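Local coordinates for gamma-glutamyltranspeptidase (Ggt) (Helicobacter pylori 26695, PDB 5BPK), which probably cleaves the gamma-glutamyl bond of glutathione and related compounds and transfers the gamma-glutamyl group to water or an acceptor, as an N-terminal nucleophile hydrolase, at residues A28-G32 against A33-L37; I105-V108 against I109-M113; F138-A142 against D143-N147. All blocks are in the same frame, centred on the assembly; numbering follows the deposited sequence.

Interaction 1 of 3, residues A28-G32 against A33-L37; sequences ASIDG and AGFLL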
loop_
_atom_site.group_PDB
_atom_site.type_symbol
_atom_site.label_atom_id
_atom_site.label_comp_id
_atom_site.label_asym_id
_atom_site.label_seq_id
_atom_site.Cartn_x
_atom_site.Cartn_y
_atom_site.Cartn_z
ATOM N N ALA B 28 5.263 18.867 -1.003
ATOM C CA ALA B 28 4.676 20.075 -1.605
ATOM C C ALA B 28 3.163 19.966 -1.619
ATOM O O ALA B 28 2.605 18.954 -2.064
ATOM C CB ALA B 28 5.182 20.276 -3.025
ATOM N N SER B 29 2.506 21.017 -1.146
ATOM C CA SER B 29 1.060 21.082 -1.110
ATOM C C SER B 29 0.547 21.915 -2.281
ATOM O O SER B 29 1.275 22.748 -2.830
ATOM C CB SER B 29 0.599 21.729 0.197
ATOM O OG SER B 29 1.087 21.039 1.329
ATOM N N ILE B 30 -0.712 21.707 -2.649
ATOM C CA ILE B 30 -1.375 22.586 -3.616
ATOM C C ILE B 30 -1.938 23.813 -2.888
ATOM O O ILE B 30 -2.857 23.712 -2.071
ATOM C CB ILE B 30 -2.455 21.849 -4.433
ATOM C CG1 ILE B 30 -1.805 20.779 -5.326
ATOM C CG2 ILE B 30 -3.273 22.841 -5.292
ATOM C CD1 ILE B 30 -0.871 21.309 -6.401
ATOM N N ASP B 31 -1.335 24.972 -3.162
ATOM C CA ASP B 31 -1.712 26.213 -2.482
ATOM C C ASP B 31 -3.177 26.539 -2.747
ATOM O O ASP B 31 -3.624 26.598 -3.900
ATOM C CB ASP B 31 -0.802 27.370 -2.907
ATOM C CG ASP B 31 -0.717 28.480 -1.857
ATOM O OD1 ASP B 31 -1.484 28.467 -0.886
ATOM O OD2 ASP B 31 0.139 29.368 -2.010
ATOM N N GLY B 32 -3.928 26.727 -1.668
ATOM C CA GLY B 32 -5.348 26.992 -1.751
ATOM C C GLY B 32 -6.228 25.769 -1.556
ATOM O O GLY B 32 -7.414 25.917 -1.247
ATOM N N ALA B 33 -5.660 24.572 -1.742
ATOM C CA ALA B 33 -6.428 23.318 -1.662
ATOM C C ALA B 33 -6.138 22.466 -0.412
ATOM O O ALA B 33 -6.888 21.538 -0.102
ATOM C CB ALA B 33 -6.225 22.491 -2.926
ATOM N N GLY B 34 -5.053 22.756 0.294
ATOM C CA GLY B 34 -4.809 22.117 1.591
ATOM C C GLY B 34 -4.366 20.658 1.589
ATOM O O GLY B 34 -4.410 20.012 2.634
ATOM N N PHE B 35 -3.935 20.128 0.443
ATOM C CA PHE B 35 -3.463 18.740 0.396
ATOM C C PHE B 35 -2.050 18.598 -0.161
ATOM O O PHE B 35 -1.603 19.398 -0.983
ATOM C CB PHE B 35 -4.457 17.839 -0.361
ATOM C CG PHE B 35 -4.507 18.079 -1.847
ATOM C CD1 PHE B 35 -3.648 17.403 -2.706
ATOM C CD2 PHE B 35 -5.425 18.974 -2.392
ATOM C CE1 PHE B 35 -3.704 17.615 -4.077
ATOM C CE2 PHE B 35 -5.476 19.188 -3.753
ATOM C CZ PHE B 35 -4.605 18.512 -4.597
ATOM N N LEU B 36 -1.357 17.563 0.308
ATOM C CA LEU B 36 -0.020 17.235 -0.167
ATOM C C LEU B 36 -0.047 16.443 -1.467
ATOM O O LEU B 36 -0.876 15.550 -1.646
ATOM C CB LEU B 36 0.722 16.407 0.881
ATOM C CG LEU B 36 1.272 17.184 2.071
ATOM C CD1 LEU B 36 1.487 16.277 3.271
ATOM C CD2 LEU B 36 2.558 17.924 1.700
ATOM N N LEU B 37 0.873 16.778 -2.362
ATOM C CA LEU B 37 1.108 15.995 -3.578
ATOM C C LEU B 37 1.903 14.722 -3.287
ATOM O O LEU B 37 2.804 14.697 -2.439
ATOM C CB LEU B 37 1.890 16.829 -4.593
ATOM C CG LEU B 37 1.092 17.973 -5.196
ATOM C CD1 LEU B 37 2.055 18.990 -5.780
ATOM C CD2 LEU B 37 0.079 17.460 -6.239
#
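Ile30 is the side chain to start from: it lies beside Phe35, both pointing the same way, and meets Leu37 at about a right angle. Its CB sits 3.9 Å above the plane of the Phe35 ring, offset toward the rim, while CG1 touches Phe35 CZ at 3.7 Å. Its two methyl ends part company: CG2 leans on Ala33 CB, 3.8 Å away, and CD1 reaches Leu37 CD1, also at 3.8 Å. Phe35 takes the chi1 near +71°, with CG between its backbone N and carbonyl carbon, which folds the ring back beneath Ile30 although its CB points away.

The backbone sets this register. Ile30 N donates to Phe35 O and Leu37 N to Ala28 O (2.8 Å, 172° at the hydrogen), so Ser29 and Leu36 form a single non-hydrogen-bonded antiparallel pair. At the far end Ala33 N meets Ile30 O from above the carbonyl plane, and a weak bond from Gly34 N shares that oxygen. Gly32 takes the positive phi (97°) that the third position of this turn requires.

On the partner chain, Lys195 forms a salt bridge with Asp31, and Ser193 is the main polar partner of Ser29. The arrangement is a hairpin-like loop closed by a type II beta turn across Ile30 to Ala33, docked on the partner chain.

Interaction 2 of 3, residues I105-V108 against I109-M113; sequences ISNV and IDYNM. With EDO (1,2-ethanediol), chain V.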
loop_
_atom_site.group_PDB
_atom_site.type_symbol
_atom_site.label_atom_id
_atom_site.label_comp_id
_atom_site.label_asym_id
_atom_site.label_seq_id
_atom_site.Cartn_x
_atom_site.Cartn_y
_atom_site.Cartn_z
ATOM N N ILE B 105 -0.319 -13.964 6.226
ATOM C CA ILE B 105 -1.149 -15.027 5.676
ATOM C C ILE B 105 -0.635 -16.427 6.053
ATOM O O ILE B 105 -1.411 -17.288 6.477
ATOM C CB ILE B 105 -1.289 -14.903 4.142
ATOM C CG1 ILE B 105 -2.054 -13.626 3.792
ATOM C CG2 ILE B 105 -1.994 -16.144 3.574
ATOM C CD1 ILE B 105 -2.101 -13.316 2.314
ATOM N N SER B 106 0.663 -16.646 5.884
ATOM C CA SER B 106 1.295 -17.914 6.236
ATOM C C SER B 106 1.158 -18.195 7.725
ATOM O O SER B 106 0.911 -19.330 8.121
ATOM C CB SER B 106 2.777 -17.887 5.843
ATOM O OG SER B 106 3.484 -19.024 6.315
ATOM N N ASN B 107 1.340 -17.167 8.555
ATOM C CA ASN B 107 1.237 -17.361 10.001
ATOM C C ASN B 107 -0.134 -17.912 10.402
ATOM O O ASN B 107 -0.239 -18.765 11.281
ATOM C CB ASN B 107 1.534 -16.067 10.749
ATOM C CG ASN B 107 3.014 -15.701 10.736
ATOM O OD1 ASN B 107 3.879 -16.546 10.465
ATOM N ND2 ASN B 107 3.312 -14.428 11.032
ATOM N N VAL B 108 -1.192 -17.406 9.778
ATOM C CA VAL B 108 -2.509 -17.985 9.990
ATOM C C VAL B 108 -2.645 -19.399 9.394
ATOM O O VAL B 108 -3.025 -20.340 10.091
ATOM C CB VAL B 108 -3.625 -17.086 9.423
ATOM C CG1 VAL B 108 -5.006 -17.770 9.587
ATOM C CG2 VAL B 108 -3.600 -15.717 10.096
ATOM N N ILE B 109 -2.387 -19.536 8.093
ATOM C CA ILE B 109 -2.676 -20.795 7.383
ATOM C C ILE B 109 -1.704 -21.922 7.737
ATOM O O ILE B 109 -2.119 -23.060 7.990
ATOM C CB ILE B 109 -2.702 -20.590 5.855
ATOM C CG1 ILE B 109 -3.916 -19.726 5.482
ATOM C CG2 ILE B 109 -2.766 -21.922 5.128
ATOM C CD1 ILE B 109 -3.979 -19.279 4.012
ATOM N N ASP B 110 -0.412 -21.606 7.764
ATOM C CA ASP B 110 0.601 -22.611 8.055
ATOM C C ASP B 110 0.740 -22.919 9.535
ATOM O O ASP B 110 0.887 -24.087 9.908
ATOM C CB ASP B 110 1.953 -22.196 7.487
ATOM C CG ASP B 110 1.963 -22.210 5.987
ATOM O OD1 ASP B 110 1.575 -23.249 5.425
ATOM O OD2 ASP B 110 2.345 -21.189 5.382
ATOM N N TYR B 111 0.685 -21.887 10.373
ATOM C CA TYR B 111 1.045 -22.040 11.781
ATOM C C TYR B 111 -0.122 -21.905 12.768
ATOM O O TYR B 111 0.067 -22.084 13.970
ATOM C CB TYR B 111 2.189 -21.086 12.123
ATOM C CG TYR B 111 3.379 -21.200 11.184
ATOM C CD1 TYR B 111 3.890 -22.444 10.820
ATOM C CD2 TYR B 111 3.995 -20.061 10.660
ATOM C CE1 TYR B 111 4.963 -22.551 9.963
ATOM C CE2 TYR B 111 5.079 -20.160 9.796
ATOM C CZ TYR B 111 5.563 -21.415 9.455
ATOM O OH TYR B 111 6.628 -21.533 8.596
ATOM N N ASN B 112 -1.323 -21.621 12.254
ATOM C CA ASN B 112 -2.547 -21.549 13.065
ATOM C C ASN B 112 -2.480 -20.479 14.156
ATOM O O ASN B 112 -3.039 -20.637 15.250
ATOM C CB ASN B 112 -2.881 -22.928 13.657
ATOM C CG ASN B 112 -4.334 -23.062 14.083
ATOM O OD1 ASN B 112 -5.241 -22.500 13.463
ATOM N ND2 ASN B 112 -4.562 -23.829 15.144
ATOM N N MET B 113 -1.817 -19.370 13.837
ATOM C CA MET B 113 -1.861 -18.186 14.680
ATOM C C MET B 113 -3.205 -17.500 14.545
ATOM O O MET B 113 -3.784 -17.499 13.455
ATOM C CB MET B 113 -0.763 -17.202 14.278
ATOM C CG MET B 113 0.621 -17.686 14.610
ATOM S SD MET B 113 1.824 -16.384 14.436
ATOM C CE MET B 113 3.324 -17.341 14.297
HETATM C C1 EDO V . 6.919 -18.711 6.045
HETATM O O1 EDO V . 5.953 -18.048 6.876
HETATM C C2 EDO V . 8.317 -18.682 6.652
HETATM O O2 EDO V . 8.342 -19.538 7.791
#
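At the C-terminal end of helix 96-109, the side chains of Ser106 and Asn107 touch those of Asp110, Tyr111 and Met113, the residues by which the chain leaves the helix. Ser106 OG donates to Asp110 OD2 at 2.6 Å, using the anti lone pair of the carboxylate. Chi1 of Ser106 (172°) sets OG opposite its own backbone N, within reach of the Asp110 carboxylate one turn on. The same OG accepts a bond from O1 of an ethanediol, probably from the crystallisation liquor, whose O2 pairs with Tyr111 OH at 2.8 Å; the diol thus bridges the two side chains.

The Tyr111 ring carries Asp110 CB over the centre of one face. At its edge, in the ring plane, lies Asn107 OD1, 3.5 Å from Tyr111 CD2, with the amide turned 37° from the ring. Met113 crosses Asn107 at a slant, with SD 3.7 Å from Asn107 CB and CE beside its CG, while Asn107 ND2 is taken by Ala118 O.

Backbone bonds finish the helix. Ile109 N to Ile105 O (2.9 Å) is regular. Asn112 then adopts positive phi, which brings Met113 N back to Asn107 O at 3.1 Å. Asp110 also forms a salt bridge with Arg272 of the partner chain and a hydrogen bond with Tyr271 of that chain, so the carboxylate that accepts from Ser106 is held from outside as well. This is a helix C-terminus ended by a residue in the left-handed helical region, on a helix packed against strands 77-81 and 84-89, as in the layered Ntn-hydrolase fold.

Interaction 3 of 3, residues F138-A142 against D143-N147; sequences FGMPA and DVKDN. With EDO (1,2-ethanediol), chain X.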
loop_
_atom_site.group_PDB
_atom_site.type_symbol
_atom_site.label_atom_id
_atom_site.label_comp_id
_atom_site.label_asym_id
_atom_site.label_seq_id
_atom_site.Cartn_x
_atom_site.Cartn_y
_atom_site.Cartn_z
ATOM N N PHE B 138 15.091 -8.548 18.119
ATOM C CA PHE B 138 14.536 -9.641 18.932
ATOM C C PHE B 138 13.768 -10.682 18.127
ATOM O O PHE B 138 13.141 -11.575 18.697
ATOM C CB PHE B 138 13.646 -9.086 20.056
ATOM C CG PHE B 138 14.317 -8.033 20.888
ATOM C CD1 PHE B 138 15.502 -8.322 21.554
ATOM C CD2 PHE B 138 13.775 -6.760 21.007
ATOM C CE1 PHE B 138 16.138 -7.366 22.312
ATOM C CE2 PHE B 138 14.409 -5.789 21.779
ATOM C CZ PHE B 138 15.595 -6.100 22.432
ATOM N N GLY B 139 13.826 -10.583 16.802
ATOM C CA GLY B 139 13.006 -11.417 15.946
ATOM C C GLY B 139 13.580 -12.777 15.611
ATOM O O GLY B 139 12.849 -13.655 15.152
ATOM N N MET B 140 14.883 -12.954 15.821
ATOM C CA MET B 140 15.567 -14.189 15.450
ATOM C C MET B 140 16.626 -14.549 16.493
ATOM O O MET B 140 17.586 -13.795 16.683
ATOM C CB MET B 140 16.237 -14.012 14.077
ATOM C CG MET B 140 16.847 -15.255 13.513
ATOM S SD MET B 140 17.515 -14.973 11.859
ATOM C CE MET B 140 15.990 -14.876 10.922
ATOM N N PRO B 141 16.465 -15.703 17.157
ATOM C CA PRO B 141 17.426 -16.077 18.208
ATOM C C PRO B 141 18.714 -16.622 17.612
ATOM O O PRO B 141 18.738 -17.002 16.449
ATOM C CB PRO B 141 16.675 -17.158 18.991
ATOM C CG PRO B 141 15.803 -17.775 17.972
ATOM C CD PRO B 141 15.374 -16.690 17.056
ATOM N N ALA B 142 19.761 -16.649 18.425
ATOM C CA ALA B 142 21.099 -17.063 18.009
ATOM C C ALA B 142 21.098 -18.348 17.185
ATOM O O ALA B 142 21.743 -18.411 16.131
ATOM C CB ALA B 142 22.009 -17.222 19.241
ATOM N N ASP B 143 20.390 -19.370 17.655
ATOM C CA ASP B 143 20.447 -20.692 17.005
ATOM C C ASP B 143 19.975 -20.604 15.546
ATOM O O ASP B 143 20.562 -21.213 14.643
ATOM C CB ASP B 143 19.610 -21.738 17.751
ATOM C CG ASP B 143 19.990 -21.876 19.223
ATOM O OD1 ASP B 143 20.038 -20.856 19.936
ATOM O OD2 ASP B 143 20.241 -23.011 19.668
ATOM N N VAL B 144 18.905 -19.838 15.324
ATOM C CA VAL B 144 18.341 -19.662 13.982
ATOM C C VAL B 144 19.266 -18.784 13.123
ATOM O O VAL B 144 19.556 -19.127 11.978
ATOM C CB VAL B 144 16.911 -19.059 14.063
ATOM C CG1 VAL B 144 16.351 -18.770 12.666
ATOM C CG2 VAL B 144 15.978 -20.022 14.818
ATOM N N LYS B 145 19.720 -17.663 13.671
ATOM C CA LYS B 145 20.672 -16.785 12.976
ATOM C C LYS B 145 21.891 -17.566 12.495
ATOM O O LYS B 145 22.325 -17.419 11.353
ATOM C CB LYS B 145 21.162 -15.656 13.893
ATOM C CG LYS B 145 20.143 -14.583 14.171
ATOM C CD LYS B 145 20.751 -13.176 14.270
ATOM C CE LYS B 145 21.100 -12.783 15.685
ATOM N NZ LYS B 145 20.736 -11.349 15.955
ATOM N N ASP B 146 22.446 -18.392 13.380
ATOM C CA ASP B 146 23.675 -19.136 13.076
ATOM C C ASP B 146 23.471 -20.131 11.941
ATOM O O ASP B 146 24.333 -20.272 11.056
ATOM C CB ASP B 146 24.177 -19.866 14.327
ATOM C CG ASP B 146 24.816 -18.931 15.350
ATOM O OD1 ASP B 146 25.096 -17.752 15.034
ATOM O OD2 ASP B 146 25.049 -19.390 16.487
ATOM N N ASN B 147 22.361 -20.861 11.991
ATOM C CA ASN B 147 22.023 -21.798 10.932
ATOM C C ASN B 147 21.756 -21.114 9.596
ATOM O O ASN B 147 22.157 -21.625 8.559
ATOM C CB ASN B 147 20.847 -22.691 11.320
ATOM C CG ASN B 147 21.239 -23.781 12.304
ATOM O OD1 ASN B 147 22.419 -24.138 12.417
ATOM N ND2 ASN B 147 20.248 -24.341 12.992
HETATM C C1 EDO X . 22.038 -23.695 15.814
HETATM O O1 EDO X . 22.809 -22.611 15.300
HETATM C C2 EDO X . 22.838 -24.988 15.720
HETATM O O2 EDO X . 22.030 -26.014 15.132
HETATM O O HOH W 1 19.728 -12.891 18.434
#
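Met140 and Lys145 make the tightest contact here, with Met140 CG and Lys145 CG only 3.4 Å apart, closer than usual for two carbons. The two side chains run obliquely across each other, and Met140 SD is 3.5 Å from the same Lys145 CG. Val144 meets Met140 at about a right angle, its CG1 touching Met140 CG at 3.6 Å. Chi1 of Met140 (-174°) sends CG away from its own backbone N, out over the first turn of the helix, and the bend at chi3 turns the methyl end aside. The second branch of Val144, CG2, lies 3.9 Å from Pro141 CG, so the two branches of Val144 divide between the methionine and the proline ring.

Behind these side chains stand the first helical bonds. Pro141, at the N-cap, gives its carbonyl oxygen to Lys145 N at 3.0 Å in a nearly straight bond (177° at the hydrogen) and, weakly, to Val144 N. Ala142 O takes Asp146 N at 2.8 Å. The bent Lys145 chain turns back over the entry to the helix, where a water donates to Met140 O and accepts weakly from Lys145 NZ.

Further out, one turn along, an ethanediol, probably from the crystallisation liquor, donates through O1 to Asp143 O, 2.7 Å away, and accepts from Asn147 ND2. Ile312 of the partner chain packs on Met140, and Gly307 of that same partner chain packs on Val144.

Met140 and Lys145 occupy the positions of a hydrophobic staple, the residue before the N-cap against the fourth residue after it, with the lysine's aliphatic part serving as the apolar partner. The helix so begun, 142-151, connects the parallel strands 133-135 and 155-157 in a beta-alpha-beta unit.

Along the chain the three local contacts follow in series, without overlap. Interaction 1 lies in the long loop between strands 13-19 and 77-81, on the opposite side of the chain's centre from the other two; its centre is about 42 Å from that of interaction 2 and about 46 Å from that of interaction 3. Interactions 2 and 3 are neighbours, centres about 20 Å apart and nearest atoms about 10 Å, yet do not touch: one ends helix 96-109, the other begins helix 142-151. All three border the partner chain, so the two chains meet over widely separated parts of this catalytic fragment. Leu37 of interaction 1 has its side chain about 13 Å from the bound inhibitor.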